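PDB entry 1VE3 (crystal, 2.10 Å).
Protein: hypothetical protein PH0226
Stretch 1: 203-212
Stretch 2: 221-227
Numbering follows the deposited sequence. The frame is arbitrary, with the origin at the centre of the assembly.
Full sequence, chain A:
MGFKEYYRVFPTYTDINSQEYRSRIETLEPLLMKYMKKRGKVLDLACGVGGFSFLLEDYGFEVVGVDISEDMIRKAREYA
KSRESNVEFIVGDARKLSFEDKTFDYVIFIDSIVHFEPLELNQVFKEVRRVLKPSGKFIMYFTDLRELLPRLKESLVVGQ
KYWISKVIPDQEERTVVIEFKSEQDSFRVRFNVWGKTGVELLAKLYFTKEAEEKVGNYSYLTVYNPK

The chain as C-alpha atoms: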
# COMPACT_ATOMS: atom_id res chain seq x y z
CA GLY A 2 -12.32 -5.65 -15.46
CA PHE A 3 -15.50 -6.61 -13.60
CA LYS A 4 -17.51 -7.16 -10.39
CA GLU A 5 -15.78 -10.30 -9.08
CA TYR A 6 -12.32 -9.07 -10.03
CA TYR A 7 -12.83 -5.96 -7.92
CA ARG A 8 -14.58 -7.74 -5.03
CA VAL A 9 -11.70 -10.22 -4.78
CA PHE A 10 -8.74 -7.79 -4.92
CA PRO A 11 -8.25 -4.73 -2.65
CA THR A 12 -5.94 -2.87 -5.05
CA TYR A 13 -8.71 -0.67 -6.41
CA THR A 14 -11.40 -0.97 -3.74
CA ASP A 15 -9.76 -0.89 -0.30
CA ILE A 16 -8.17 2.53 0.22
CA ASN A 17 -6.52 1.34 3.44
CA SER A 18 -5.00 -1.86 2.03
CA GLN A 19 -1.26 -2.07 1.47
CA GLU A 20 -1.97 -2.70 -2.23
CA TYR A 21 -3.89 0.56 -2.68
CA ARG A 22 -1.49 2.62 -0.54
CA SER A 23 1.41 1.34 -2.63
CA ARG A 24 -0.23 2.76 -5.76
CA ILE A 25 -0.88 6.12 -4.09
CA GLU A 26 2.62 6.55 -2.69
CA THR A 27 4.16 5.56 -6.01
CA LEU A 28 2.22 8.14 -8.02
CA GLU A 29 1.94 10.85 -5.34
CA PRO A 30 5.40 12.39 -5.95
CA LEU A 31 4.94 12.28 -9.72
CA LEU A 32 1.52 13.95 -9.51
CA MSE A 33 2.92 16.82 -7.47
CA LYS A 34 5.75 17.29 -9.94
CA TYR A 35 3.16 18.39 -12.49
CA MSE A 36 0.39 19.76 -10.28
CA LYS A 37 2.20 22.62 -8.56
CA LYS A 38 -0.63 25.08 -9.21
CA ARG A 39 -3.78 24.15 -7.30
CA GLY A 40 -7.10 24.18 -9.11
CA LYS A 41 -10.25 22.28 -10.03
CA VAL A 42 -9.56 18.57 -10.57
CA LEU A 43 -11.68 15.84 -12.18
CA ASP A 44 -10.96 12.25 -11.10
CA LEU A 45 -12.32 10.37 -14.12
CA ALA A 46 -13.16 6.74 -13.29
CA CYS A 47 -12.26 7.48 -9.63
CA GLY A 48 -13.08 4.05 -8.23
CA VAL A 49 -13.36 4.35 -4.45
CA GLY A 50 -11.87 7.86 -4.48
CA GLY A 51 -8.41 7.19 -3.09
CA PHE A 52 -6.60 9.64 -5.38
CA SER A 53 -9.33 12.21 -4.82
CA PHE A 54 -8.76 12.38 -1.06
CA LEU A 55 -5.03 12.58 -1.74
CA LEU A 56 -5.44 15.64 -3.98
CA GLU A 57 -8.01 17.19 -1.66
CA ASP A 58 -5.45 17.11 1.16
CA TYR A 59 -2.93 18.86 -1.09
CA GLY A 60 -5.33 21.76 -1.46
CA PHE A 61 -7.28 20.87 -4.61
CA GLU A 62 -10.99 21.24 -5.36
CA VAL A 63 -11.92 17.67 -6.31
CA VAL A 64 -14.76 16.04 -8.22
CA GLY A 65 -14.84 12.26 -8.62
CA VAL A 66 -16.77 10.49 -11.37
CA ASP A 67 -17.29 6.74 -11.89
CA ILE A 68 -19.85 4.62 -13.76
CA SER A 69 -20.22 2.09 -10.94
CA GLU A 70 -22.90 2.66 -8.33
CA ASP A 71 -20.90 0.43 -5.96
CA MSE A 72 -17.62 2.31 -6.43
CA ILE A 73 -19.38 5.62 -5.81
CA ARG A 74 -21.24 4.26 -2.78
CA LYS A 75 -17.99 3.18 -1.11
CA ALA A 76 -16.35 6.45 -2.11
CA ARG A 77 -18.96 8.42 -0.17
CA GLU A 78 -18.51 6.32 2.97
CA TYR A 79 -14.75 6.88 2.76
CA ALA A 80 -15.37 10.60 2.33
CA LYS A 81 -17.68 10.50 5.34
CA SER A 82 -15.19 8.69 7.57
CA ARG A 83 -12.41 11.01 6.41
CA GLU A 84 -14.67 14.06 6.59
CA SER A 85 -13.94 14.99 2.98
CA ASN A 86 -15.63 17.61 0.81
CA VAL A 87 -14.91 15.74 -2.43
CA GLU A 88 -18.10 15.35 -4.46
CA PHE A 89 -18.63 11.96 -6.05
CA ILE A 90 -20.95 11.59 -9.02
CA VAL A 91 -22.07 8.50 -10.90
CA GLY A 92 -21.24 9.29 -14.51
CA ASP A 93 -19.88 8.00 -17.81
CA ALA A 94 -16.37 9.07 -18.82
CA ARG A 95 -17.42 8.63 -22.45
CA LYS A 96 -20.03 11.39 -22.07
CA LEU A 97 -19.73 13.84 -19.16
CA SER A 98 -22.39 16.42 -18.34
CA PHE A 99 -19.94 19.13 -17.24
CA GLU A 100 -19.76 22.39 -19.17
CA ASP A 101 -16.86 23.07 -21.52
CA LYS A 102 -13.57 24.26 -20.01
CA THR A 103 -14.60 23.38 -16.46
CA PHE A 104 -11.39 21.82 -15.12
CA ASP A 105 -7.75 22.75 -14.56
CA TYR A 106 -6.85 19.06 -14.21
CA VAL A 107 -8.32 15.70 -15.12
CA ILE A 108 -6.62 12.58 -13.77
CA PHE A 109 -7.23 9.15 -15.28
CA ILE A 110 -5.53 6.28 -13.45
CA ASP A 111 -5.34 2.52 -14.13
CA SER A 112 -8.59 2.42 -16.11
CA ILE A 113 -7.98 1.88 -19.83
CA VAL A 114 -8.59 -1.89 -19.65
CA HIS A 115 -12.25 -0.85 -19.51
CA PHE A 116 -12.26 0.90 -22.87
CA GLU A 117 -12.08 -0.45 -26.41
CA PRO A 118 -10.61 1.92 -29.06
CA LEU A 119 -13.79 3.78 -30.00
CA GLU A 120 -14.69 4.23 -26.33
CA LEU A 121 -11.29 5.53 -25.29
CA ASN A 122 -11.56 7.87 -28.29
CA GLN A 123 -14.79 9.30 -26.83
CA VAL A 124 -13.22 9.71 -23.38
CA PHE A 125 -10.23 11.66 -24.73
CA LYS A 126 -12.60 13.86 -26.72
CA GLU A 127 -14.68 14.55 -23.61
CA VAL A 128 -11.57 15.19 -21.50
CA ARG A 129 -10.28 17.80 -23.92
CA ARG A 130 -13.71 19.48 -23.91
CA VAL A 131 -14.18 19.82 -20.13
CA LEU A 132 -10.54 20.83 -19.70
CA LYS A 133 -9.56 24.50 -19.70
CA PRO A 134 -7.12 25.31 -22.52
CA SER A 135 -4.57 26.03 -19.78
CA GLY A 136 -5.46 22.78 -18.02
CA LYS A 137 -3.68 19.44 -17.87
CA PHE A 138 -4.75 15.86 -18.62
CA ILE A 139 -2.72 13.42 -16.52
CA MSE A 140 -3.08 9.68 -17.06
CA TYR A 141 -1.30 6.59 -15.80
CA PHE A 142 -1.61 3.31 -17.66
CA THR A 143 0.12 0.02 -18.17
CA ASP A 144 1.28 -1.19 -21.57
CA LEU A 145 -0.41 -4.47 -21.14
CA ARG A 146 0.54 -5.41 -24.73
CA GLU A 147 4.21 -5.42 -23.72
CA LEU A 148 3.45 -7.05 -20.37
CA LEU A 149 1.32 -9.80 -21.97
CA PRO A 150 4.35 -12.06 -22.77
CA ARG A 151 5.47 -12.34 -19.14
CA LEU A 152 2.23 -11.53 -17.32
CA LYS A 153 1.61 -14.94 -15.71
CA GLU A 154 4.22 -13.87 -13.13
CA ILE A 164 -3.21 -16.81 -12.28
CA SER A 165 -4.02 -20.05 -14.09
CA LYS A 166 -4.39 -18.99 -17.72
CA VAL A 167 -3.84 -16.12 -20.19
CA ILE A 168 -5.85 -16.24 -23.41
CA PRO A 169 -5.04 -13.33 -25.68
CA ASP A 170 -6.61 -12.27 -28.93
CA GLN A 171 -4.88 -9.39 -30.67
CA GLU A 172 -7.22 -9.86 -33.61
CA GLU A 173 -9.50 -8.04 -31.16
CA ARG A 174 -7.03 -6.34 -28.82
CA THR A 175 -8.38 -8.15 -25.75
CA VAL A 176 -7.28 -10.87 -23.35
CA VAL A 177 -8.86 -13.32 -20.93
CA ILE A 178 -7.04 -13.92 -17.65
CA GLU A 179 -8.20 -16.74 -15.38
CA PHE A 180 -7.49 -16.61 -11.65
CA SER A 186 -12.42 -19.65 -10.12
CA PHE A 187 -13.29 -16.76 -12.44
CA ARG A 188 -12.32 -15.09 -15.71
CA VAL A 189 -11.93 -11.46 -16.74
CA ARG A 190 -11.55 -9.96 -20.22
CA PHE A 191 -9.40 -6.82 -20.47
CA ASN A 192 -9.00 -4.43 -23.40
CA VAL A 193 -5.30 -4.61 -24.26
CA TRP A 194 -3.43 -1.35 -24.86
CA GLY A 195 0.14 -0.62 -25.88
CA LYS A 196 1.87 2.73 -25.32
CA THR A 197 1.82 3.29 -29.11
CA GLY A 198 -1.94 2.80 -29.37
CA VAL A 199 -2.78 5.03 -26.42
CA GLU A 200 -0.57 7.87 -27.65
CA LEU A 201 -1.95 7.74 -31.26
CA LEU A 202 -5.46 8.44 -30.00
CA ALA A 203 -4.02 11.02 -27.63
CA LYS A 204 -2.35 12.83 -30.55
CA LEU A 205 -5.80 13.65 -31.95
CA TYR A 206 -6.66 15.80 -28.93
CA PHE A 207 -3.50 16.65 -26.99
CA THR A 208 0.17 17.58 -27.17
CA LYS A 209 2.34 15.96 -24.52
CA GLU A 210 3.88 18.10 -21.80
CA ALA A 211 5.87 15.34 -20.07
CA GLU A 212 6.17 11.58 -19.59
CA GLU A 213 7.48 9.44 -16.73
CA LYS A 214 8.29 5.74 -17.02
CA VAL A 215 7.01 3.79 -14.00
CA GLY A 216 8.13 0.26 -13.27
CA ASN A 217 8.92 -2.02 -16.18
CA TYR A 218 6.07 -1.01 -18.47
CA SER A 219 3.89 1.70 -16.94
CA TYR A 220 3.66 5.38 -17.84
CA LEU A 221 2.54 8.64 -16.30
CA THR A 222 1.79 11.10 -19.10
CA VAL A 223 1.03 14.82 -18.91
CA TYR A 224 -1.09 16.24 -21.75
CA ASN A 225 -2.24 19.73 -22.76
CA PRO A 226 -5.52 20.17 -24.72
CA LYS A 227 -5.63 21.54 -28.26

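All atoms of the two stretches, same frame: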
# COMPACT_ATOMS: atom_id res chain seq x y z
N ALA A 203 -4.28 9.80 -28.38
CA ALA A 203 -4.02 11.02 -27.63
C ALA A 203 -3.62 12.16 -28.57
O ALA A 203 -4.03 13.30 -28.38
CB ALA A 203 -2.93 10.78 -26.58
N LYS A 204 -2.82 11.83 -29.59
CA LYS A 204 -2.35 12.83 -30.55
C LYS A 204 -3.47 13.55 -31.31
O LYS A 204 -3.22 14.59 -31.93
CB LYS A 204 -1.40 12.19 -31.57
CG LYS A 204 -0.06 11.75 -31.00
CD LYS A 204 0.82 11.16 -32.09
CE LYS A 204 2.18 10.72 -31.55
NZ LYS A 204 3.01 11.85 -31.03
N LEU A 205 -4.68 13.02 -31.26
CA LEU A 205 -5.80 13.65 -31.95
C LEU A 205 -6.37 14.80 -31.13
O LEU A 205 -7.01 15.71 -31.67
CB LEU A 205 -6.94 12.65 -32.21
CG LEU A 205 -6.64 11.32 -32.91
CD1 LEU A 205 -7.97 10.63 -33.25
CD2 LEU A 205 -5.82 11.54 -34.17
N TYR A 206 -6.12 14.78 -29.82
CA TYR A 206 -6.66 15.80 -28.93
C TYR A 206 -5.66 16.55 -28.07
O TYR A 206 -5.96 17.63 -27.58
CB TYR A 206 -7.71 15.16 -28.01
CG TYR A 206 -8.73 14.33 -28.76
CD1 TYR A 206 -9.68 14.93 -29.58
CD2 TYR A 206 -8.69 12.93 -28.71
CE1 TYR A 206 -10.57 14.18 -30.33
CE2 TYR A 206 -9.58 12.16 -29.46
CZ TYR A 206 -10.52 12.79 -30.27
OH TYR A 206 -11.38 12.05 -31.03
N PHE A 207 -4.47 15.98 -27.86
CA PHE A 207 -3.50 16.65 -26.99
C PHE A 207 -2.07 16.66 -27.50
O PHE A 207 -1.72 15.91 -28.42
CB PHE A 207 -3.44 15.99 -25.61
CG PHE A 207 -4.77 15.59 -25.04
CD1 PHE A 207 -5.30 14.33 -25.30
CD2 PHE A 207 -5.47 16.45 -24.20
CE1 PHE A 207 -6.50 13.93 -24.71
CE2 PHE A 207 -6.66 16.07 -23.61
CZ PHE A 207 -7.19 14.81 -23.87
N THR A 208 -1.25 17.50 -26.89
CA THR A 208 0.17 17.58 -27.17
C THR A 208 0.74 17.14 -25.82
O THR A 208 0.18 17.48 -24.78
CB THR A 208 0.61 19.01 -27.50
OG1 THR A 208 0.28 19.90 -26.41
CG2 THR A 208 -0.11 19.50 -28.74
N LYS A 209 1.82 16.38 -25.82
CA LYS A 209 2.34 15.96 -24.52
C LYS A 209 3.34 16.91 -23.88
O LYS A 209 4.31 17.36 -24.51
CB LYS A 209 2.94 14.54 -24.59
CG LYS A 209 4.17 14.39 -25.43
CD LYS A 209 4.92 13.12 -25.04
CE LYS A 209 4.05 11.88 -25.15
NZ LYS A 209 4.83 10.63 -24.93
N GLU A 210 3.06 17.22 -22.62
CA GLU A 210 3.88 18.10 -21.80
C GLU A 210 5.07 17.32 -21.25
O GLU A 210 6.21 17.76 -21.36
CB GLU A 210 3.05 18.67 -20.64
CG GLU A 210 3.77 19.71 -19.79
CD GLU A 210 2.90 20.26 -18.67
OE1 GLU A 210 1.73 20.60 -18.94
OE2 GLU A 210 3.38 20.37 -17.52
N ALA A 211 4.81 16.16 -20.65
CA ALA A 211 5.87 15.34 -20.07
C ALA A 211 5.47 13.86 -20.03
O ALA A 211 4.32 13.51 -20.29
CB ALA A 211 6.18 15.83 -18.67
N GLU A 212 6.43 13.01 -19.68
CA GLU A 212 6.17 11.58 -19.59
C GLU A 212 7.17 10.91 -18.65
O GLU A 212 8.37 11.11 -18.77
CB GLU A 212 6.27 10.95 -20.98
CG GLU A 212 5.73 9.54 -21.04
CD GLU A 212 5.31 9.15 -22.45
OE1 GLU A 212 6.20 8.96 -23.31
OE2 GLU A 212 4.09 9.06 -22.69
N LEU A 221 3.31 7.52 -16.81
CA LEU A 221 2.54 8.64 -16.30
C LEU A 221 2.75 9.69 -17.38
O LEU A 221 3.89 10.10 -17.62
CB LEU A 221 3.10 9.17 -14.98
CG LEU A 221 2.35 10.40 -14.50
CD1 LEU A 221 1.02 9.99 -13.89
CD2 LEU A 221 3.18 11.16 -13.50
N THR A 222 1.68 10.11 -18.04
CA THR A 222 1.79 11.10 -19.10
C THR A 222 1.04 12.39 -18.80
O THR A 222 -0.07 12.36 -18.29
CB THR A 222 1.27 10.54 -20.44
OG1 THR A 222 1.98 9.34 -20.77
CG2 THR A 222 1.48 11.57 -21.55
N VAL A 223 1.65 13.52 -19.13
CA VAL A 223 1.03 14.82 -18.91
C VAL A 223 0.67 15.43 -20.27
O VAL A 223 1.54 15.65 -21.11
CB VAL A 223 1.97 15.77 -18.13
CG1 VAL A 223 1.29 17.11 -17.90
CG2 VAL A 223 2.32 15.14 -16.78
N TYR A 224 -0.61 15.69 -20.48
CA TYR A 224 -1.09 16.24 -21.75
C TYR A 224 -1.74 17.62 -21.63
O TYR A 224 -2.32 17.96 -20.60
CB TYR A 224 -2.12 15.28 -22.37
CG TYR A 224 -1.54 14.03 -22.99
CD1 TYR A 224 -0.74 14.09 -24.12
CD2 TYR A 224 -1.81 12.77 -22.44
CE1 TYR A 224 -0.22 12.94 -24.71
CE2 TYR A 224 -1.30 11.61 -23.02
CZ TYR A 224 -0.51 11.71 -24.15
OH TYR A 224 0.00 10.57 -24.73
N ASN A 225 -1.63 18.40 -22.70
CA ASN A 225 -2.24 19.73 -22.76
C ASN A 225 -3.23 19.66 -23.91
O ASN A 225 -2.91 19.16 -24.99
CB ASN A 225 -1.18 20.79 -23.05
CG ASN A 225 -0.13 20.88 -21.95
OD1 ASN A 225 1.01 21.25 -22.21
ND2 ASN A 225 -0.52 20.54 -20.73
N PRO A 226 -4.46 20.16 -23.70
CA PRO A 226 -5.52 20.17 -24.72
C PRO A 226 -5.25 21.10 -25.89
O PRO A 226 -4.57 22.11 -25.75
CB PRO A 226 -6.74 20.59 -23.92
CG PRO A 226 -6.17 21.53 -22.92
CD PRO A 226 -4.93 20.80 -22.46
N LYS A 227 -5.78 20.73 -27.06
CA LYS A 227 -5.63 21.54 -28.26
C LYS A 227 -6.89 22.37 -28.47
O LYS A 227 -7.89 22.12 -27.76
CB LYS A 227 -5.40 20.65 -29.48
CG LYS A 227 -4.16 19.79 -29.42
CD LYS A 227 -3.91 19.15 -30.77
CE LYS A 227 -2.68 18.27 -30.74
NZ LYS A 227 -2.29 17.87 -32.11
OXT LYS A 227 -6.86 23.25 -29.36
O HOH W 1 -1.40 22.05 -27.21

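Two antiparallel strands, 207-212 and 221-226, meet here at the C-terminal end of the chain, and together the two stretches bury 806 Å² against each other. The residue most covered by its partner stretch is Tyr224, followed by Lys227 and then by Val223 and Asn225, so the contact can be read from these positions outward.

Tyr224 lies opposite Lys209 in a non-hydrogen-bonded pair, their CA atoms 4.4 Å apart. At such a site the backbone amides do not face each other and the side chains can pack closely: Lys209 CB sits 3.5 Å from Tyr224 CE1, the aliphatic start of the lysine lying against the ring. The ring reaches further, back to the residues before the strand, where Ala203 CB comes within 3.6 Å of Tyr224 CZ. Phe207 joins this group through its CB, 3.6 Å from Tyr224 CB. The two rings have centroids 5.6 Å apart and planes at 34°, an oblique arrangement. Lys209 CB lies on one side of the tyrosine ring plane and Ala203 CB and Phe207 CB on the other.

The next position, Asn225, does its work with polar atoms. Paired with Thr208, it closes a reciprocal backbone ring: Asn225 N donates to Thr208 O at 2.9 Å, and Thr208 N to Asn225 O at 3.0 Å, both nearly straight. Its side chain then reaches along the neighbouring strand, and Asn225 ND2 donates to Glu210 OE1 at 2.9 Å, a bond that ties the amide to a residue two places beyond its backbone partner.

Between Lys209 and Ala211 the register slips by one residue, a beta bulge, and Val223 shows how the ladder survives it. Val223 O takes a hydrogen bond from Glu210 N at 2.7 Å and a weak one from Ala211 N at 3.3 Å, one carbonyl serving two successive amides. Val223 N answers by donating to Ala211 O at 2.9 Å, almost linearly, so regular pairing resumes at once. On the side-chain level Val223 CG1 packs 3.6 Å from Glu210 CB, while its CB lies 4.2 Å from Ala211 CB. Past the bulge, Thr222 OG1 donates to Glu212 OE2 at 2.9 Å; the same carboxylate forms a salt bridge with Lys209 within the first stretch, Lys209 NZ lying 2.7 Å from Glu212 OE1 and 2.8 Å from Glu212 OE2.

Lys227, the chain terminus, fastens the other end. Lys227 N donates to Tyr206 O at 3.1 Å, extending the backbone bonding past Pro226, which has no amide hydrogen to give. The extended side chain runs along the first stretch: Lys227 CE packs 3.5 Å from Thr208 CG2, and Lys227 NZ makes a weak hydrogen bond to Lys204 O at 3.4 Å.

In this contact an aromatic packs on the lysine of its non-hydrogen-bonded pair and, diagonally, on a second aromatic; one carbonyl is shared across a bulge; and side-chain hydrogen bonds supplement the backbone ladder.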